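Local coordinates for DUF4848 domain-containing protein (Bacteroides thetaiotaomicron, PDB 4LB8) that is of unknown function, belongs to the DUF4848 family and is probably exported as a lipoprotein, at residues S57-E69 against Y115-M129. Residues are numbered along the deposited sequence; the frame is centred on the assembly and turned at random.
Sequences SLSFKSQMILMQE and YSRLVYVANEYFVNM
The N-terminal turn of helix 63-80 docks on the short 3-10 turn 121-125 and the loop after it. Carbonyls of that turn and loop receive the amides that open the helix. Gln63 N donates to Val127 O (3.2 Å), and Met64 N donates to Glu124 O (3.1 Å) from above the carbonyl plane. Ser62, at the N-cap position, turns its hydroxyl across the contact instead of capping: OG donates to Tyr125 O at 3.1 Å. Gln63 runs extended beyond CG and crosses Val127 at a slant, CD 3.6 Å from Val127 CG2. Its NE2 reaches Asn128 O at 3.0 Å, almost in line with the C=O bond, and a water joins its OE1 to Arg117 N. With an alanine in place of Gln63, Asn128 O would probably lose this donor, the water its link from OE1 to Arg117 N, and Val127 CG2 part of its cover. Met64, modelled as selenomethionine, sets its selenium at the edge of the Tyr125 ring, a Met-aromatic contact. Glu124 lays its carboxylate against Met64 CG, while OE2 hydrogen-bonds Thr256 OG1 of the second subunit, so the contact borders the dimer interface. Met129, also selenomethionine, bends at chi2 and chi3; its selenium meets Leu66 CD2 at 3.7 Å, and CE lies 3.3 Å from Ser62 C.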
loop_
_atom_site.group_PDB
_atom_site.type_symbol
_atom_site.label_atom_id
_atom_site.label_comp_id
_atom_site.label_asym_id
_atom_site.label_seq_id
_atom_site.Cartn_x
_atom_site.Cartn_y
_atom_site.Cartn_z
ATOM N N SER A 57 37.511 9.150 -19.188
ATOM C CA SER A 57 38.570 10.161 -19.389
ATOM C C SER A 57 39.615 10.068 -18.295
ATOM O O SER A 57 40.800 10.281 -18.560
ATOM C CB SER A 57 37.997 11.580 -19.375
ATOM O OG SER A 57 36.994 11.785 -20.354
ATOM N N LEU A 58 39.159 9.786 -17.054
ATOM C CA LEU A 58 39.988 9.699 -15.859
ATOM C C LEU A 58 40.553 8.290 -15.609
ATOM O O LEU A 58 41.264 8.099 -14.622
ATOM C CB LEU A 58 39.155 10.134 -14.649
ATOM C CG LEU A 58 38.787 11.599 -14.569
ATOM C CD1 LEU A 58 37.535 11.766 -13.792
ATOM C CD2 LEU A 58 39.894 12.411 -13.890
ATOM N N SER A 59 40.242 7.311 -16.490
ATOM C CA SER A 59 40.645 5.892 -16.387
ATOM C C SER A 59 40.370 5.346 -14.951
ATOM O O SER A 59 41.195 4.632 -14.354
ATOM C CB SER A 59 42.105 5.708 -16.791
ATOM O OG SER A 59 42.302 6.042 -18.154
ATOM N N PHE A 60 39.196 5.720 -14.407
ATOM C CA PHE A 60 38.767 5.353 -13.064
ATOM C C PHE A 60 37.391 4.659 -13.094
ATOM O O PHE A 60 36.420 5.235 -13.593
ATOM C CB PHE A 60 38.746 6.601 -12.145
ATOM C CG PHE A 60 38.336 6.307 -10.724
ATOM C CD1 PHE A 60 39.194 5.640 -9.858
ATOM C CD2 PHE A 60 37.066 6.642 -10.266
ATOM C CE1 PHE A 60 38.792 5.320 -8.560
ATOM C CE2 PHE A 60 36.669 6.325 -8.963
ATOM C CZ PHE A 60 37.534 5.669 -8.120
ATOM N N LYS A 61 37.327 3.416 -12.564
ATOM C CA LYS A 61 36.079 2.666 -12.437
ATOM C C LYS A 61 35.500 2.966 -11.057
ATOM O O LYS A 61 36.106 2.620 -10.035
ATOM C CB LYS A 61 36.284 1.151 -12.667
ATOM C CG LYS A 61 35.000 0.325 -12.574
ATOM C CD LYS A 61 35.035 -0.867 -13.522
ATOM C CE LYS A 61 34.046 -1.944 -13.147
ATOM N NZ LYS A 61 34.548 -2.796 -12.035
ATOM N N SER A 62 34.393 3.698 -11.027
ATOM C CA SER A 62 33.741 4.027 -9.772
ATOM C C SER A 62 32.570 3.090 -9.572
ATOM O O SER A 62 32.248 2.300 -10.474
ATOM C CB SER A 62 33.294 5.486 -9.744
ATOM O OG SER A 62 32.632 5.883 -10.933
ATOM N N GLN A 63 31.941 3.159 -8.377
ATOM C CA GLN A 63 30.777 2.362 -8.020
ATOM C C GLN A 63 29.646 2.588 -8.997
ATOM O O GLN A 63 28.886 1.650 -9.260
ATOM C CB GLN A 63 30.334 2.668 -6.610
ATOM C CG GLN A 63 31.029 1.753 -5.643
ATOM C CD GLN A 63 30.490 1.862 -4.267
ATOM O OE1 GLN A 63 29.288 2.121 -4.056
ATOM N NE2 GLN A 63 31.357 1.582 -3.309
HETATM N N MSE A 64 29.576 3.802 -9.587
HETATM C CA MSE A 64 28.594 4.126 -10.606
HETATM C C MSE A 64 28.784 3.233 -11.862
HETATM O O MSE A 64 27.796 2.691 -12.357
HETATM C CB MSE A 64 28.659 5.607 -10.971
HETATM C CG MSE A 64 27.470 6.045 -11.803
HETATM SE SE MSE A 64 27.860 6.570 -13.653
HETATM C CE MSE A 64 28.610 5.181 -14.346
ATOM N N ILE A 65 30.041 3.075 -12.365
ATOM C CA ILE A 65 30.355 2.252 -13.552
ATOM C C ILE A 65 29.990 0.792 -13.261
ATOM O O ILE A 65 29.412 0.125 -14.127
ATOM C CB ILE A 65 31.840 2.411 -14.037
ATOM C CG1 ILE A 65 32.247 3.899 -14.297
ATOM C CG2 ILE A 65 32.194 1.474 -15.221
ATOM C CD1 ILE A 65 31.634 4.636 -15.566
ATOM N N LEU A 66 30.266 0.325 -12.031
ATOM C CA LEU A 66 29.902 -1.020 -11.589
ATOM C C LEU A 66 28.372 -1.200 -11.581
ATOM O O LEU A 66 27.915 -2.263 -11.959
ATOM C CB LEU A 66 30.493 -1.314 -10.195
ATOM C CG LEU A 66 30.503 -2.777 -9.774
ATOM C CD1 LEU A 66 31.460 -3.590 -10.633
ATOM C CD2 LEU A 66 30.840 -2.903 -8.305
HETATM N N MSE A 67 27.595 -0.177 -11.169
HETATM C CA MSE A 67 26.124 -0.184 -11.141
HETATM C C MSE A 67 25.581 -0.274 -12.568
HETATM O O MSE A 67 24.652 -1.045 -12.815
HETATM C CB MSE A 67 25.575 1.057 -10.416
HETATM C CG MSE A 67 24.057 1.017 -10.166
HETATM SE SE MSE A 67 23.465 -0.489 -9.079
HETATM C CE MSE A 67 23.557 0.339 -7.298
ATOM N N GLN A 68 26.185 0.464 -13.515
ATOM C CA GLN A 68 25.830 0.366 -14.935
ATOM C C GLN A 68 25.985 -1.098 -15.397
ATOM O O GLN A 68 25.060 -1.674 -15.975
ATOM C CB GLN A 68 26.726 1.277 -15.799
ATOM C CG GLN A 68 26.522 2.757 -15.634
ATOM C CD GLN A 68 25.453 3.314 -16.542
ATOM O OE1 GLN A 68 24.393 3.753 -16.076
ATOM N NE2 GLN A 68 25.729 3.364 -17.855
ATOM N N GLU A 69 27.154 -1.696 -15.098
ATOM C CA GLU A 69 27.504 -3.069 -15.440
ATOM C C GLU A 69 26.557 -4.076 -14.791
ATOM O O GLU A 69 26.090 -4.999 -15.466
ATOM C CB GLU A 69 28.941 -3.366 -14.999
ATOM C CG GLU A 69 30.008 -2.675 -15.824
ATOM C CD GLU A 69 31.432 -3.028 -15.436
ATOM O OE1 GLU A 69 31.618 -3.895 -14.549
ATOM O OE2 GLU A 69 32.365 -2.443 -16.034
ATOM N N TYR A 115 21.647 -2.714 -4.880
ATOM C CA TYR A 115 21.559 -1.344 -4.362
ATOM C C TYR A 115 22.885 -0.829 -3.854
ATOM O O TYR A 115 23.701 -1.612 -3.341
ATOM C CB TYR A 115 20.552 -1.281 -3.208
ATOM C CG TYR A 115 19.119 -1.392 -3.659
ATOM C CD1 TYR A 115 18.383 -0.257 -3.990
ATOM C CD2 TYR A 115 18.488 -2.636 -3.760
ATOM C CE1 TYR A 115 17.051 -0.348 -4.383
ATOM C CE2 TYR A 115 17.166 -2.740 -4.184
ATOM C CZ TYR A 115 16.449 -1.593 -4.490
ATOM O OH TYR A 115 15.145 -1.668 -4.911
ATOM N N SER A 116 23.073 0.507 -3.925
ATOM C CA SER A 116 24.248 1.168 -3.335
ATOM C C SER A 116 24.090 1.080 -1.818
ATOM O O SER A 116 22.964 1.098 -1.320
ATOM C CB SER A 116 24.328 2.626 -3.793
ATOM O OG SER A 116 25.616 3.219 -3.723
ATOM N N ARG A 117 25.199 0.944 -1.092
ATOM C CA ARG A 117 25.206 0.914 0.374
ATOM C C ARG A 117 25.291 2.353 0.900
ATOM O O ARG A 117 25.021 2.577 2.056
ATOM C CB ARG A 117 26.362 0.054 0.905
ATOM C CG ARG A 117 26.113 -1.432 0.695
ATOM C CD ARG A 117 27.279 -2.285 1.179
ATOM N NE ARG A 117 27.069 -3.722 0.952
ATOM C CZ ARG A 117 26.389 -4.518 1.772
ATOM N NH1 ARG A 117 25.833 -4.031 2.877
ATOM N NH2 ARG A 117 26.235 -5.804 1.479
ATOM N N LEU A 118 25.579 3.319 0.020
ATOM C CA LEU A 118 25.752 4.747 0.294
ATOM C C LEU A 118 24.508 5.459 0.775
ATOM O O LEU A 118 23.441 5.360 0.172
ATOM C CB LEU A 118 26.236 5.487 -0.976
ATOM C CG LEU A 118 27.627 5.181 -1.506
ATOM C CD1 LEU A 118 27.939 6.043 -2.704
ATOM C CD2 LEU A 118 28.688 5.377 -0.449
ATOM N N VAL A 119 24.682 6.264 1.813
ATOM C CA VAL A 119 23.631 7.137 2.342
ATOM C C VAL A 119 23.593 8.363 1.406
ATOM O O VAL A 119 22.531 8.757 0.925
ATOM C CB VAL A 119 23.909 7.521 3.826
ATOM C CG1 VAL A 119 22.838 8.451 4.372
ATOM C CG2 VAL A 119 24.063 6.291 4.694
ATOM N N TYR A 120 24.779 8.925 1.124
ATOM C CA TYR A 120 24.980 10.090 0.265
ATOM C C TYR A 120 25.266 9.549 -1.125
ATOM O O TYR A 120 26.408 9.384 -1.549
ATOM C CB TYR A 120 26.101 10.968 0.854
ATOM C CG TYR A 120 25.925 11.215 2.344
ATOM C CD1 TYR A 120 24.699 11.621 2.864
ATOM C CD2 TYR A 120 26.969 10.998 3.237
ATOM C CE1 TYR A 120 24.511 11.787 4.232
ATOM C CE2 TYR A 120 26.799 11.189 4.610
ATOM C CZ TYR A 120 25.573 11.604 5.097
ATOM O OH TYR A 120 25.384 11.830 6.436
ATOM N N VAL A 121 24.167 9.221 -1.799
ATOM C CA VAL A 121 24.020 8.519 -3.071
ATOM C C VAL A 121 24.862 9.072 -4.238
ATOM O O VAL A 121 25.428 8.272 -5.001
ATOM C CB VAL A 121 22.523 8.370 -3.487
ATOM C CG1 VAL A 121 21.796 7.445 -2.532
ATOM C CG2 VAL A 121 21.793 9.713 -3.609
ATOM N N ALA A 122 24.922 10.411 -4.403
ATOM C CA ALA A 122 25.637 11.027 -5.534
ATOM C C ALA A 122 27.151 10.786 -5.445
ATOM O O ALA A 122 27.812 10.842 -6.457
ATOM C CB ALA A 122 25.323 12.510 -5.640
ATOM N N ASN A 123 27.667 10.381 -4.278
ATOM C CA ASN A 123 29.091 10.062 -4.110
ATOM C C ASN A 123 29.526 8.811 -4.914
ATOM O O ASN A 123 30.730 8.590 -5.061
ATOM C CB ASN A 123 29.434 9.885 -2.644
ATOM C CG ASN A 123 29.637 11.191 -1.947
ATOM O OD1 ASN A 123 29.972 12.182 -2.568
ATOM N ND2 ASN A 123 29.481 11.234 -0.634
ATOM N N GLU A 124 28.553 8.033 -5.459
ATOM C CA GLU A 124 28.762 6.836 -6.286
ATOM C C GLU A 124 29.683 7.139 -7.492
ATOM O O GLU A 124 30.432 6.264 -7.925
ATOM C CB GLU A 124 27.422 6.242 -6.766
ATOM C CG GLU A 124 26.612 7.108 -7.731
ATOM C CD GLU A 124 25.670 6.375 -8.669
ATOM O OE1 GLU A 124 25.713 5.124 -8.710
ATOM O OE2 GLU A 124 24.911 7.058 -9.393
ATOM N N TYR A 125 29.651 8.381 -7.994
ATOM C CA TYR A 125 30.488 8.839 -9.096
ATOM C C TYR A 125 31.974 8.824 -8.740
ATOM O O TYR A 125 32.796 8.667 -9.631
ATOM C CB TYR A 125 30.096 10.277 -9.503
ATOM C CG TYR A 125 28.655 10.421 -9.938
ATOM C CD1 TYR A 125 28.173 9.743 -11.051
ATOM C CD2 TYR A 125 27.793 11.292 -9.283
ATOM C CE1 TYR A 125 26.835 9.835 -11.427
ATOM C CE2 TYR A 125 26.464 11.427 -9.676
ATOM C CZ TYR A 125 25.987 10.691 -10.746
ATOM O OH TYR A 125 24.678 10.812 -11.137
ATOM N N PHE A 126 32.330 9.027 -7.460
ATOM C CA PHE A 126 33.736 9.151 -7.126
ATOM C C PHE A 126 34.266 8.047 -6.200
ATOM O O PHE A 126 35.470 7.788 -6.265
ATOM C CB PHE A 126 34.016 10.532 -6.521
ATOM C CG PHE A 126 33.491 11.732 -7.288
ATOM C CD1 PHE A 126 33.876 11.964 -8.601
ATOM C CD2 PHE A 126 32.662 12.661 -6.671
ATOM C CE1 PHE A 126 33.418 13.097 -9.299
ATOM C CE2 PHE A 126 32.218 13.799 -7.362
ATOM C CZ PHE A 126 32.586 14.004 -8.675
ATOM N N VAL A 127 33.402 7.385 -5.372
ATOM C CA VAL A 127 33.839 6.286 -4.496
ATOM C C VAL A 127 34.371 5.107 -5.327
ATOM O O VAL A 127 33.872 4.835 -6.423
ATOM C CB VAL A 127 32.793 5.769 -3.463
ATOM C CG1 VAL A 127 32.565 6.764 -2.333
ATOM C CG2 VAL A 127 31.480 5.348 -4.123
ATOM N N ASN A 128 35.383 4.417 -4.797
ATOM C CA ASN A 128 35.970 3.257 -5.437
ATOM C C ASN A 128 35.224 1.992 -4.985
ATOM O O ASN A 128 34.110 2.075 -4.449
ATOM C CB ASN A 128 37.490 3.168 -5.154
ATOM C CG ASN A 128 37.909 3.035 -3.699
ATOM O OD1 ASN A 128 37.128 2.707 -2.800
ATOM N ND2 ASN A 128 39.185 3.247 -3.450
HETATM N N MSE A 129 35.865 0.832 -5.157
HETATM C CA MSE A 129 35.271 -0.453 -4.839
HETATM C C MSE A 129 35.131 -0.721 -3.320
HETATM O O MSE A 129 34.391 -1.646 -2.949
HETATM C CB MSE A 129 36.050 -1.572 -5.548
HETATM C CG MSE A 129 35.961 -1.477 -7.089
HETATM SE SE MSE A 129 34.123 -1.246 -7.773
HETATM C CE MSE A 129 34.099 0.531 -8.271
HETATM O O HOH W 1 26.394 3.003 -7.409
HETATM O O HOH W 2 27.599 0.430 -2.231
#